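Local coordinates for siderophore-interacting protein (Aeromonas hydrophila, PDB 6K2L) that binds FAD and, as a siderophore-interacting flavoprotein, probably reduces ferric siderophores so that their iron is released inside the cell, at residues A[22-27]-A[173-178]; A[140-145]-A[216-221]; A[160-165]-A[180-185]; A[166-171]-A[187-192]. The protein carries 1 engineered substitution. All coordinates share one frame; numbering follows the deposited sequence.

Contact 1: residues A[22-27]-A[173-178]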
loop_
_atom_site.group_PDB
_atom_site.type_symbol
_atom_site.label_atom_id
_atom_site.label_comp_id
_atom_site.label_asym_id
_atom_site.label_seq_id
_atom_site.Cartn_x
_atom_site.Cartn_y
_atom_site.Cartn_z
ATOM N N SER A 22 14.600 -8.992 -12.362
ATOM C CA SER A 22 14.843 -10.267 -13.003
ATOM C C SER A 22 15.209 -9.901 -14.428
ATOM O O SER A 22 15.072 -8.737 -14.816
ATOM C CB SER A 22 13.607 -11.180 -12.907
ATOM O OG SER A 22 12.676 -10.941 -13.955
ATOM N N PRO A 23 15.733 -10.846 -15.213
ATOM C CA PRO A 23 16.186 -10.484 -16.573
ATOM C C PRO A 23 15.102 -9.917 -17.488
ATOM O O PRO A 23 15.420 -9.143 -18.397
ATOM C CB PRO A 23 16.737 -11.810 -17.109
ATOM C CG PRO A 23 17.220 -12.502 -15.897
ATOM C CD PRO A 23 16.225 -12.176 -14.820
ATOM N N HIS A 24 13.832 -10.286 -17.296
ATOM C CA HIS A 24 12.751 -9.783 -18.137
ATOM C C HIS A 24 11.710 -8.992 -17.352
ATOM O O HIS A 24 10.543 -8.941 -17.737
ATOM C CB HIS A 24 12.080 -10.916 -18.896
ATOM C CG HIS A 24 12.980 -11.585 -19.873
ATOM N ND1 HIS A 24 13.925 -12.515 -19.491
ATOM C CD2 HIS A 24 13.108 -11.442 -21.214
ATOM C CE1 HIS A 24 14.585 -12.932 -20.558
ATOM N NE2 HIS A 24 14.110 -12.295 -21.617
ATOM N N LEU A 25 12.115 -8.370 -16.256
ATOM C CA LEU A 25 11.229 -7.505 -15.491
ATOM C C LEU A 25 12.051 -6.310 -15.031
ATOM O O LEU A 25 12.963 -6.446 -14.213
ATOM C CB LEU A 25 10.596 -8.253 -14.315
ATOM C CG LEU A 25 9.368 -7.498 -13.768
ATOM C CD1 LEU A 25 8.220 -7.491 -14.794
ATOM C CD2 LEU A 25 8.911 -8.002 -12.396
ATOM N N ARG A 26 11.744 -5.143 -15.566
ATOM C CA ARG A 26 12.582 -3.964 -15.382
ATOM C C ARG A 26 11.803 -2.914 -14.601
ATOM O O ARG A 26 10.771 -2.433 -15.071
ATOM C CB ARG A 26 13.041 -3.425 -16.738
ATOM C CG ARG A 26 13.950 -2.224 -16.629
ATOM C CD ARG A 26 14.567 -1.879 -17.969
ATOM N NE ARG A 26 15.755 -2.706 -18.181
ATOM C CZ ARG A 26 16.233 -3.050 -19.369
ATOM N NH1 ARG A 26 15.641 -2.617 -20.476
ATOM N NH2 ARG A 26 17.306 -3.819 -19.446
ATOM N N ARG A 27 12.282 -2.583 -13.407
ATOM C CA ARG A 27 11.633 -1.617 -12.522
ATOM C C ARG A 27 12.189 -0.233 -12.826
ATOM O O ARG A 27 13.361 0.055 -12.534
ATOM C CB ARG A 27 11.871 -1.964 -11.052
ATOM C CG ARG A 27 11.404 -0.885 -10.062
ATOM C CD ARG A 27 11.067 -1.478 -8.675
ATOM N NE ARG A 27 10.356 -2.741 -8.830
ATOM C CZ ARG A 27 10.487 -3.802 -8.034
ATOM N NH1 ARG A 27 11.303 -3.759 -6.980
ATOM N NH2 ARG A 27 9.789 -4.908 -8.308
ATOM N N GLN A 173 13.129 -19.552 -16.787
ATOM C CA GLN A 173 13.399 -19.936 -15.404
ATOM C C GLN A 173 14.046 -18.816 -14.600
ATOM O O GLN A 173 13.817 -18.730 -13.391
ATOM C CB GLN A 173 14.285 -21.201 -15.373
ATOM C CG GLN A 173 14.834 -21.578 -13.996
ATOM C CD GLN A 173 13.787 -22.291 -13.088
ATOM O OE1 GLN A 173 12.912 -23.028 -13.578
ATOM N NE2 GLN A 173 13.885 -22.068 -11.766
ATOM N N GLU A 174 14.825 -17.937 -15.235
ATOM C CA GLU A 174 15.505 -16.871 -14.496
ATOM C C GLU A 174 14.574 -15.753 -14.042
ATOM O O GLU A 174 15.001 -14.898 -13.254
ATOM C CB GLU A 174 16.627 -16.263 -15.337
ATOM C CG GLU A 174 17.845 -17.159 -15.492
ATOM C CD GLU A 174 17.735 -18.131 -16.666
ATOM O OE1 GLU A 174 18.803 -18.635 -17.075
ATOM O OE2 GLU A 174 16.609 -18.384 -17.183
ATOM N N ASP A 175 13.329 -15.722 -14.522
ATOM C CA ASP A 175 12.371 -14.694 -14.133
ATOM C C ASP A 175 11.497 -15.109 -12.956
ATOM O O ASP A 175 10.733 -14.283 -12.447
ATOM C CB ASP A 175 11.537 -14.284 -15.342
ATOM C CG ASP A 175 12.372 -13.479 -16.357
ATOM O OD1 ASP A 175 12.822 -12.366 -15.989
ATOM O OD2 ASP A 175 12.619 -13.966 -17.491
ATOM N N VAL A 176 11.629 -16.348 -12.489
ATOM C CA VAL A 176 11.117 -16.737 -11.182
ATOM C C VAL A 176 11.856 -15.935 -10.122
ATOM O O VAL A 176 13.085 -15.804 -10.160
ATOM C CB VAL A 176 11.283 -18.246 -10.954
ATOM C CG1 VAL A 176 10.930 -18.610 -9.522
ATOM C CG2 VAL A 176 10.421 -19.029 -11.933
ATOM N N GLN A 177 11.111 -15.363 -9.191
ATOM C CA GLN A 177 11.711 -14.486 -8.211
ATOM C C GLN A 177 11.035 -14.720 -6.877
ATOM O O GLN A 177 10.010 -15.390 -6.787
ATOM C CB GLN A 177 11.602 -13.019 -8.635
ATOM C CG GLN A 177 10.457 -12.724 -9.567
ATOM C CD GLN A 177 10.314 -11.234 -9.874
ATOM O OE1 GLN A 177 10.096 -10.410 -8.971
ATOM N NE2 GLN A 177 10.410 -10.883 -11.170
ATOM N N ASP A 178 11.628 -14.176 -5.827
ATOM C CA ASP A 178 11.013 -14.284 -4.519
ATOM C C ASP A 178 9.840 -13.323 -4.456
ATOM O O ASP A 178 9.909 -12.202 -4.964
ATOM C CB ASP A 178 12.028 -13.989 -3.416
ATOM C CG ASP A 178 13.252 -14.907 -3.496
ATOM O OD1 ASP A 178 13.107 -16.059 -3.976
ATOM O OD2 ASP A 178 14.357 -14.487 -3.073
#

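Contact 2: residues A[140-145]-A[216-221]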
loop_
_atom_site.group_PDB
_atom_site.type_symbol
_atom_site.label_atom_id
_atom_site.label_comp_id
_atom_site.label_asym_id
_atom_site.label_seq_id
_atom_site.Cartn_x
_atom_site.Cartn_y
_atom_site.Cartn_z
ATOM N N TYR A 140 -7.247 -16.273 -4.775
ATOM C CA TYR A 140 -6.850 -17.173 -5.854
ATOM C C TYR A 140 -6.493 -16.328 -7.059
ATOM O O TYR A 140 -7.382 -15.724 -7.672
ATOM C CB TYR A 140 -7.969 -18.149 -6.205
ATOM C CG TYR A 140 -8.465 -18.921 -5.022
ATOM C CD1 TYR A 140 -7.753 -20.007 -4.526
ATOM C CD2 TYR A 140 -9.633 -18.545 -4.379
ATOM C CE1 TYR A 140 -8.218 -20.723 -3.425
ATOM C CE2 TYR A 140 -10.096 -19.236 -3.296
ATOM C CZ TYR A 140 -9.392 -20.313 -2.811
ATOM O OH TYR A 140 -9.904 -20.962 -1.723
ATOM N N MET A 141 -5.210 -16.332 -7.433
ATOM C CA MET A 141 -4.666 -15.327 -8.327
ATOM C C MET A 141 -3.856 -16.041 -9.409
ATOM O O MET A 141 -3.083 -16.950 -9.104
ATOM C CB MET A 141 -3.802 -14.366 -7.510
ATOM C CG MET A 141 -4.601 -13.490 -6.485
ATOM S SD MET A 141 -3.536 -12.177 -5.877
ATOM C CE MET A 141 -4.005 -12.055 -4.110
ATOM N N VAL A 142 -4.016 -15.644 -10.671
ATOM C CA VAL A 142 -3.209 -16.190 -11.761
ATOM C C VAL A 142 -2.713 -15.022 -12.599
ATOM O O VAL A 142 -3.414 -14.014 -12.750
ATOM C CB VAL A 142 -3.994 -17.220 -12.620
ATOM C CG1 VAL A 142 -3.215 -17.623 -13.836
ATOM C CG2 VAL A 142 -4.359 -18.486 -11.811
ATOM N N GLY A 143 -1.483 -15.133 -13.103
ATOM C CA GLY A 143 -1.004 -14.133 -14.043
ATOM C C GLY A 143 0.308 -14.539 -14.684
ATOM O O GLY A 143 0.824 -15.642 -14.470
ATOM N N ASP A 144 0.842 -13.622 -15.491
ATOM C CA ASP A 144 2.143 -13.778 -16.111
ATOM C C ASP A 144 2.978 -12.577 -15.687
ATOM O O ASP A 144 2.571 -11.832 -14.789
ATOM C CB ASP A 144 2.012 -13.940 -17.638
ATOM C CG ASP A 144 1.338 -12.721 -18.338
ATOM O OD1 ASP A 144 1.445 -11.569 -17.850
ATOM O OD2 ASP A 144 0.716 -12.914 -19.408
ATOM N N LEU A 145 4.134 -12.371 -16.339
ATOM C CA LEU A 145 4.980 -11.235 -15.972
ATOM C C LEU A 145 4.268 -9.887 -16.098
ATOM O O LEU A 145 4.630 -8.939 -15.385
ATOM C CB LEU A 145 6.243 -11.203 -16.833
ATOM C CG LEU A 145 7.330 -12.140 -16.329
ATOM C CD1 LEU A 145 8.564 -11.998 -17.184
ATOM C CD2 LEU A 145 7.619 -11.878 -14.863
ATOM N N PHE A 216 -11.123 -13.796 -6.417
ATOM C CA PHE A 216 -10.426 -14.393 -7.543
ATOM C C PHE A 216 -9.884 -13.287 -8.435
ATOM O O PHE A 216 -10.619 -12.381 -8.819
ATOM C CB PHE A 216 -11.359 -15.304 -8.329
ATOM C CG PHE A 216 -11.931 -16.427 -7.516
ATOM C CD1 PHE A 216 -12.988 -16.210 -6.632
ATOM C CD2 PHE A 216 -11.421 -17.709 -7.643
ATOM C CE1 PHE A 216 -13.514 -17.266 -5.886
ATOM C CE2 PHE A 216 -11.948 -18.771 -6.897
ATOM C CZ PHE A 216 -12.991 -18.545 -6.015
ATOM N N TRP A 217 -8.591 -13.344 -8.730
ATOM C CA TRP A 217 -7.910 -12.311 -9.494
ATOM C C TRP A 217 -7.161 -12.995 -10.626
ATOM O O TRP A 217 -6.221 -13.754 -10.376
ATOM C CB TRP A 217 -6.963 -11.514 -8.610
ATOM C CG TRP A 217 -6.440 -10.257 -9.232
ATOM C CD1 TRP A 217 -6.894 -8.985 -9.014
ATOM C CD2 TRP A 217 -5.368 -10.143 -10.182
ATOM N NE1 TRP A 217 -6.167 -8.086 -9.769
ATOM C CE2 TRP A 217 -5.217 -8.775 -10.484
ATOM C CE3 TRP A 217 -4.494 -11.058 -10.768
ATOM C CZ2 TRP A 217 -4.231 -8.305 -11.346
ATOM C CZ3 TRP A 217 -3.515 -10.591 -11.629
ATOM C CH2 TRP A 217 -3.392 -9.228 -11.909
ATOM N N PHE A 218 -7.610 -12.753 -11.862
ATOM C CA PHE A 218 -7.024 -13.299 -13.078
ATOM C C PHE A 218 -6.585 -12.124 -13.956
ATOM O O PHE A 218 -7.415 -11.295 -14.350
ATOM C CB PHE A 218 -8.041 -14.191 -13.804
ATOM C CG PHE A 218 -8.715 -15.228 -12.910
ATOM C CD1 PHE A 218 -7.962 -16.061 -12.089
ATOM C CD2 PHE A 218 -10.098 -15.376 -12.901
ATOM C CE1 PHE A 218 -8.581 -17.018 -11.272
ATOM C CE2 PHE A 218 -10.724 -16.319 -12.097
ATOM C CZ PHE A 218 -9.967 -17.152 -11.285
ATOM N N GLY A 219 -5.276 -12.027 -14.220
ATOM C CA GLY A 219 -4.742 -11.002 -15.096
ATOM C C GLY A 219 -3.636 -11.577 -15.960
ATOM O O GLY A 219 -3.322 -12.754 -15.890
ATOM N N GLY A 220 -3.022 -10.721 -16.757
ATOM C CA GLY A 220 -2.026 -11.235 -17.688
ATOM C C GLY A 220 -2.617 -11.610 -19.033
ATOM O O GLY A 220 -3.700 -11.142 -19.387
ATOM N N GLU A 221 -1.947 -12.489 -19.765
ATOM C CA GLU A 221 -2.321 -12.823 -21.140
ATOM C C GLU A 221 -3.689 -13.516 -21.219
ATOM O O GLU A 221 -4.119 -14.229 -20.309
ATOM C CB GLU A 221 -1.252 -13.718 -21.765
ATOM C CG GLU A 221 -1.161 -13.606 -23.273
ATOM C CD GLU A 221 -2.036 -14.615 -23.968
ATOM O OE1 GLU A 221 -2.374 -15.637 -23.332
ATOM O OE2 GLU A 221 -2.387 -14.388 -25.143
#

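Contact 3: residues A[160-165]-A[180-185]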
loop_
_atom_site.group_PDB
_atom_site.type_symbol
_atom_site.label_atom_id
_atom_site.label_comp_id
_atom_site.label_asym_id
_atom_site.label_seq_id
_atom_site.Cartn_x
_atom_site.Cartn_y
_atom_site.Cartn_z
ATOM N N ALA A 160 -1.561 -11.356 7.432
ATOM C CA ALA A 160 -0.705 -12.509 7.669
ATOM C C ALA A 160 -1.479 -13.818 7.698
ATOM O O ALA A 160 -0.900 -14.877 7.425
ATOM C CB ALA A 160 0.066 -12.302 8.966
ATOM N N ASP A 161 -2.784 -13.774 7.994
ATOM C CA ASP A 161 -3.613 -14.979 7.996
ATOM C C ASP A 161 -4.395 -15.200 6.690
ATOM O O ASP A 161 -5.214 -16.130 6.626
ATOM C CB ASP A 161 -4.596 -14.948 9.170
ATOM C CG ASP A 161 -5.479 -13.705 9.159
ATOM O OD1 ASP A 161 -5.162 -12.749 8.404
ATOM O OD2 ASP A 161 -6.477 -13.672 9.922
ATOM N N ALA A 162 -4.176 -14.378 5.662
ATOM C CA ALA A 162 -4.800 -14.645 4.375
ATOM C C ALA A 162 -4.390 -16.020 3.863
ATOM O O ALA A 162 -3.330 -16.548 4.216
ATOM C CB ALA A 162 -4.416 -13.582 3.359
ATOM N N ARG A 163 -5.257 -16.615 3.050
ATOM C CA ARG A 163 -5.020 -17.942 2.505
ATOM C C ARG A 163 -5.291 -17.933 1.010
ATOM O O ARG A 163 -5.959 -17.045 0.486
ATOM C CB ARG A 163 -5.899 -18.987 3.179
ATOM C CG ARG A 163 -5.589 -19.137 4.641
ATOM C CD ARG A 163 -6.017 -20.487 5.152
ATOM N NE ARG A 163 -5.111 -21.556 4.725
ATOM C CZ ARG A 163 -3.950 -21.856 5.310
ATOM N NH1 ARG A 163 -3.525 -21.161 6.367
ATOM N NH2 ARG A 163 -3.223 -22.868 4.840
ATOM N N GLY A 164 -4.775 -18.926 0.325
ATOM C CA GLY A 164 -5.148 -19.105 -1.053
ATOM C C GLY A 164 -4.039 -19.737 -1.858
ATOM O O GLY A 164 -3.150 -20.403 -1.333
ATOM N N HIS A 165 -4.108 -19.521 -3.167
ATOM C CA HIS A 165 -3.142 -20.062 -4.102
ATOM C C HIS A 165 -2.886 -19.037 -5.192
ATOM O O HIS A 165 -3.815 -18.367 -5.665
ATOM C CB HIS A 165 -3.633 -21.367 -4.735
ATOM C CG HIS A 165 -4.132 -22.382 -3.746
ATOM N ND1 HIS A 165 -3.301 -23.288 -3.122
ATOM C CD2 HIS A 165 -5.382 -22.650 -3.295
ATOM C CE1 HIS A 165 -4.012 -24.062 -2.326
ATOM N NE2 HIS A 165 -5.281 -23.706 -2.423
ATOM N N SER A 180 7.618 -12.757 -1.122
ATOM C CA SER A 180 7.221 -13.218 0.198
ATOM C C SER A 180 5.714 -12.995 0.357
ATOM O O SER A 180 5.190 -11.914 0.057
ATOM C CB SER A 180 8.022 -12.530 1.315
ATOM O OG SER A 180 7.700 -13.089 2.595
ATOM N N LEU A 181 5.017 -14.052 0.773
ATOM C CA LEU A 181 3.576 -14.132 0.862
ATOM C C LEU A 181 3.193 -14.522 2.287
ATOM O O LEU A 181 4.044 -15.037 3.022
ATOM C CB LEU A 181 3.072 -15.184 -0.126
ATOM C CG LEU A 181 3.156 -14.961 -1.629
ATOM C CD1 LEU A 181 2.781 -16.267 -2.273
ATOM C CD2 LEU A 181 2.205 -13.849 -2.112
ATOM N N PRO A 182 1.945 -14.304 2.718
ATOM C CA PRO A 182 1.468 -14.947 3.952
ATOM C C PRO A 182 1.704 -16.444 3.875
ATOM O O PRO A 182 1.643 -17.034 2.792
ATOM C CB PRO A 182 -0.027 -14.618 3.980
ATOM C CG PRO A 182 -0.192 -13.440 3.095
ATOM C CD PRO A 182 0.926 -13.453 2.085
ATOM N N ALA A 183 1.996 -17.056 5.031
ATOM C CA ALA A 183 2.340 -18.474 5.039
ATOM C C ALA A 183 1.232 -19.320 4.428
ATOM O O ALA A 183 1.502 -20.348 3.796
ATOM C CB ALA A 183 2.634 -18.947 6.464
ATOM N N GLY A 184 -0.025 -18.901 4.596
ATOM C CA GLY A 184 -1.145 -19.640 4.044
ATOM C C GLY A 184 -1.416 -19.459 2.568
ATOM O O GLY A 184 -2.395 -20.019 2.069
ATOM N N VAL A 185 -0.605 -18.695 1.836
ATOM C CA VAL A 185 -0.803 -18.527 0.401
ATOM C C VAL A 185 0.251 -19.342 -0.343
ATOM O O VAL A 185 1.459 -19.087 -0.239
ATOM C CB VAL A 185 -0.773 -17.050 -0.015
ATOM C CG1 VAL A 185 -0.730 -16.922 -1.536
ATOM C CG2 VAL A 185 -1.981 -16.304 0.544
HETATM O O HOH W 1 -1.719 -17.110 6.208
#

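Contact 4: residues A[166-171]-A[187-192]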
loop_
_atom_site.group_PDB
_atom_site.type_symbol
_atom_site.label_atom_id
_atom_site.label_comp_id
_atom_site.label_asym_id
_atom_site.label_seq_id
_atom_site.Cartn_x
_atom_site.Cartn_y
_atom_site.Cartn_z
ATOM N N ILE A 166 -1.623 -18.943 -5.596
ATOM C CA ILE A 166 -1.171 -18.103 -6.688
ATOM C C ILE A 166 -0.369 -18.973 -7.650
ATOM O O ILE A 166 0.500 -19.744 -7.223
ATOM C CB ILE A 166 -0.325 -16.927 -6.156
ATOM C CG1 ILE A 166 -1.176 -16.083 -5.209
ATOM C CG2 ILE A 166 0.244 -16.097 -7.313
ATOM C CD1 ILE A 166 -0.407 -15.041 -4.484
ATOM N N ALA A 167 -0.655 -18.863 -8.947
ATOM C CA ALA A 167 0.147 -19.526 -9.975
ATOM C C ALA A 167 0.606 -18.490 -10.995
ATOM O O ALA A 167 -0.205 -17.693 -11.472
ATOM C CB ALA A 167 -0.645 -20.636 -10.665
ATOM N N LEU A 168 1.890 -18.505 -11.356
ATOM C CA LEU A 168 2.396 -17.577 -12.365
ATOM C C LEU A 168 3.030 -18.303 -13.550
ATOM O O LEU A 168 3.804 -19.239 -13.361
ATOM C CB LEU A 168 3.407 -16.641 -11.750
ATOM C CG LEU A 168 2.881 -15.775 -10.596
ATOM C CD1 LEU A 168 4.026 -15.063 -9.911
ATOM C CD2 LEU A 168 1.866 -14.767 -11.098
ATOM N N LEU A 169 2.751 -17.831 -14.775
ATOM C CA LEU A 169 3.429 -18.292 -15.995
ATOM C C LEU A 169 4.488 -17.267 -16.427
ATOM O O LEU A 169 4.153 -16.123 -16.736
ATOM C CB LEU A 169 2.412 -18.515 -17.109
ATOM C CG LEU A 169 2.870 -19.160 -18.436
ATOM C CD1 LEU A 169 3.663 -20.466 -18.193
ATOM C CD2 LEU A 169 1.697 -19.433 -19.437
ATOM N N VAL A 170 5.758 -17.670 -16.435
ATOM C CA VAL A 170 6.883 -16.836 -16.882
ATOM C C VAL A 170 7.536 -17.483 -18.104
ATOM O O VAL A 170 7.480 -18.717 -18.262
ATOM C CB VAL A 170 7.932 -16.627 -15.769
ATOM C CG1 VAL A 170 7.375 -15.788 -14.638
ATOM C CG2 VAL A 170 8.446 -17.965 -15.234
ATOM N N PRO A 171 8.197 -16.704 -18.983
ATOM C CA PRO A 171 8.805 -17.293 -20.188
ATOM C C PRO A 171 10.137 -18.012 -19.954
ATOM O O PRO A 171 10.525 -18.867 -20.759
ATOM C CB PRO A 171 8.992 -16.071 -21.100
ATOM C CG PRO A 171 9.213 -14.945 -20.162
ATOM C CD PRO A 171 8.327 -15.234 -18.972
ATOM N N LEU A 187 2.384 -20.476 -3.563
ATOM C CA LEU A 187 2.925 -19.859 -4.772
ATOM C C LEU A 187 3.553 -20.925 -5.658
ATOM O O LEU A 187 4.426 -21.666 -5.200
ATOM C CB LEU A 187 3.961 -18.792 -4.436
ATOM C CG LEU A 187 4.624 -18.095 -5.624
ATOM C CD1 LEU A 187 3.591 -17.565 -6.640
ATOM C CD2 LEU A 187 5.468 -16.950 -5.073
ATOM N N ARG A 188 3.138 -20.991 -6.930
ATOM C CA ARG A 188 3.593 -22.032 -7.856
ATOM C C ARG A 188 3.952 -21.427 -9.219
ATOM O O ARG A 188 3.110 -20.825 -9.896
ATOM C CB ARG A 188 2.524 -23.127 -7.990
ATOM C CG ARG A 188 2.919 -24.322 -8.855
ATOM C CD ARG A 188 3.872 -25.281 -8.140
ATOM N NE ARG A 188 3.314 -25.868 -6.913
ATOM C CZ ARG A 188 2.660 -27.030 -6.863
ATOM N NH1 ARG A 188 2.466 -27.750 -7.977
ATOM N NH2 ARG A 188 2.199 -27.468 -5.694
ATOM N N TRP A 189 5.201 -21.586 -9.620
ATOM C CA TRP A 189 5.711 -21.001 -10.853
ATOM C C TRP A 189 5.715 -22.025 -11.988
ATOM O O TRP A 189 6.139 -23.174 -11.823
ATOM C CB TRP A 189 7.126 -20.453 -10.644
ATOM C CG TRP A 189 7.243 -19.277 -9.663
ATOM C CD1 TRP A 189 7.364 -19.349 -8.300
ATOM C CD2 TRP A 189 7.292 -17.875 -9.987
ATOM N NE1 TRP A 189 7.485 -18.086 -7.759
ATOM C CE2 TRP A 189 7.443 -17.167 -8.775
ATOM C CE3 TRP A 189 7.224 -17.153 -11.181
ATOM C CZ2 TRP A 189 7.500 -15.773 -8.726
ATOM C CZ3 TRP A 189 7.293 -15.780 -11.125
ATOM C CH2 TRP A 189 7.429 -15.103 -9.900
ATOM N N PHE A 190 5.248 -21.599 -13.148
ATOM C CA PHE A 190 5.263 -22.398 -14.360
ATOM C C PHE A 190 6.132 -21.662 -15.364
ATOM O O PHE A 190 5.922 -20.465 -15.600
ATOM C CB PHE A 190 3.843 -22.606 -14.887
ATOM C CG PHE A 190 3.029 -23.526 -14.034
ATOM C CD1 PHE A 190 2.895 -24.846 -14.378
ATOM C CD2 PHE A 190 2.430 -23.078 -12.858
ATOM C CE1 PHE A 190 2.157 -25.701 -13.597
ATOM C CE2 PHE A 190 1.696 -23.933 -12.061
ATOM C CZ PHE A 190 1.552 -25.249 -12.438
ATOM N N VAL A 191 7.139 -22.351 -15.895
ATOM C CA VAL A 191 7.953 -21.831 -16.984
ATOM C C VAL A 191 7.335 -22.284 -18.295
ATOM O O VAL A 191 6.973 -23.457 -18.441
ATOM C CB VAL A 191 9.406 -22.307 -16.869
ATOM C CG1 VAL A 191 10.215 -21.788 -18.059
ATOM C CG2 VAL A 191 10.007 -21.821 -15.544
ATOM N N GLY A 192 7.197 -21.357 -19.240
ATOM C CA GLY A 192 6.716 -21.706 -20.563
ATOM C C GLY A 192 6.374 -20.470 -21.366
ATOM O O GLY A 192 6.386 -19.338 -20.869
#

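Contact 1: residues A[22-27]-A[173-178]
The carboxylate of D175 reaches into the type I turn S22 to L25 and holds it by three donors. OD1 takes two of them. S22 OG comes in on the anti lone pair, very short at 2.5 Å from D175 OD1. The backbone N of H24 uses the syn lone pair, 2.7 Å from D175 OD1. The S22 hydroxyl sits in the crowded position between backbone N and carbonyl carbon (chi1 85°), which turns it to the acid. The H24 side chain crosses that of D175 at about a right angle, with ring and carboxylate planes 73° apart. H24 ND1 gives D175 OD2 a weak, bent bond, 2.8 Å from ND1 to OD2. Two donors on one oxygen of a buried acid would probably favour its charged form. Beside this, P23 packs its CG across E174 CB at 3.8 Å. L25 crosses Q177, with CD2 3.5 Å from Q177 NE2. The contact joins two domains. S22 to R27 enters strand 25-31 of the FAD-binding barrel, where H24 and R26 pair with L101 and F99. The 173-178 loop links strands 163-170 and 185-191, and its V176 and Q177 pack on W189 of the latter.

Contact 2: residues A[140-145]-A[216-221]
Three backbone bonds join the strands in parallel. W217 N meets Y140 O at 2.9 Å, V142 N meets W217 O, and G219 N meets V142 O almost straight (175°). Y140 and F216 point the same way, side by side. Their planes are 26° apart but slid, so the rings barely overlap. Y140 CD2 lies over the F216 face, 3.4 Å from F216 CE2. On the same face of the sheet V142 CB comes near F218 CD1. On the other sheet face, M141 CG touches W217 CB at 3.7 Å, and the M141 sulfur makes an oblique Met-aromatic contact with the indole. Further along, D144 OD2 accepts E221 N at 2.7 Å, from above the carboxylate plane. The backbone conformation of G220 calls for glycine.

In the next shell, T146 OG1 bonds D144 OD1, W249 NE1 bonds D144 OD2, and the Y140 hydroxyl bonds E210 N. E221 N-caps helix 222-235 through G223 N, while its OE2 takes H251 N. Helix 148-155 packs on M141 and W217, and helices 198-205 and 222-235 cover the opposite face. This is the central parallel sheet of an NAD-ferredoxin-type alpha/beta domain, with the D144 side chain about 6 Å from FAD.

Contact 3: residues A[160-165]-A[180-185]
The entrance to strands 163-170 and 185-191 of the parallel alpha/beta sheet is held here by G184, V185 and P182. P182 to V185 forms a type I beta turn, closed by V185 N on P182 O at 3.0 Å. It leads into the edge strand. G184 has the most surface buried. Its carbonyl accepts G164 N, 3.1 Å from G184 O. The donor stands above the carbonyl plane, so the bond is not on a lone pair. R163 lays one face of its guanidinium over G184, with G184 CA 3.5 Å above the R163 guanidinium plane, offset toward its rim. The chain of R163 is bent at chi3 (75°), which brings the group back over the turn. G184 CA also lies close to A162 O.

V185 makes the one parallel bridge, to G164. Its CG2, anti to the carbonyl carbon, lies 3.7 Å from R163 C. V185 also packs on I166 and on M158. G164 has a backbone conformation (150°/-158°) that calls for glycine.

P182 faces the 160-165 segment with its ring. P182 CB sits 3.6 Å from A160 O and also near A162 O, while CG lies beside A162 CB. M158 packs on the same proline. S180 packs on D161 of the second subunit, so this end of the segment borders the other chain. One water ties the two segments together: it donates to A160 O and to A162 O (2.6 Å from the water) and accepts from G184 N.

Contact 4: residues A[166-171]-A[187-192]
Strands 166-170 and 187-191 run parallel, their axes 4.7 Å apart and 20° from exact alignment, joined by five backbone bonds from R188 N on I166 O to G192 N on V170 O. L168 and W189 lie side by side, pointing the same way. L168 CG is anti to the carbonyl carbon (chi1 -60°), and so is the CG of W189. This carries L168 CD1 over the indole face in a CH-pi contact, 3.6 Å from the centroid of the six-membered ring of W189. V170 CG1 instead meets the W189 edge in plane, 3.5 Å from W189 CZ3. L187 CD1 covers the rim of the same face as L168 and touches I166 CG2 at 3.7 Å.

Within this chain, strand 185-191 is outermost in the parallel sheet of the NAD-ferredoxin-type domain, and 163-170 is next. L168 and W189 reach helix 148-155 from their shared face. A167, L169, R188 and F190 line the face toward helix 198-205, where Y203 meets the F190 ring.

L169 CD1 packs 3.9 Å from F190 CB. F190 lies obliquely against A167 CB and brings its edge to L168 O. At the end of the pair, P171 CA points its hydrogen at G192 O, 3.2 Å away.

In the fold
Contacts 2, 3 and 4 share one parallel sheet, ordered 185-191, 163-170, 138-144, 214-218, 243-245. Contact 2 pairs strands 138-144 and 214-218; contacts 3 and 4 pair 163-170 and 185-191, on the other side of 138-144. Both lie nested in the loop closed by contact 2. Contact 3 is at the start of strand 163-170 and contact 4 at its end, centres about 17 Å apart. By centres, contact 4 is about 10 Å from contact 2 and about 12 Å from contact 1. Contact 1 crosses the others along the chain and bridges to the FAD barrel. L145 packs against it. Contacts 1, 2 and 4 each bring a side chain to about 6 to 7 Å from FAD.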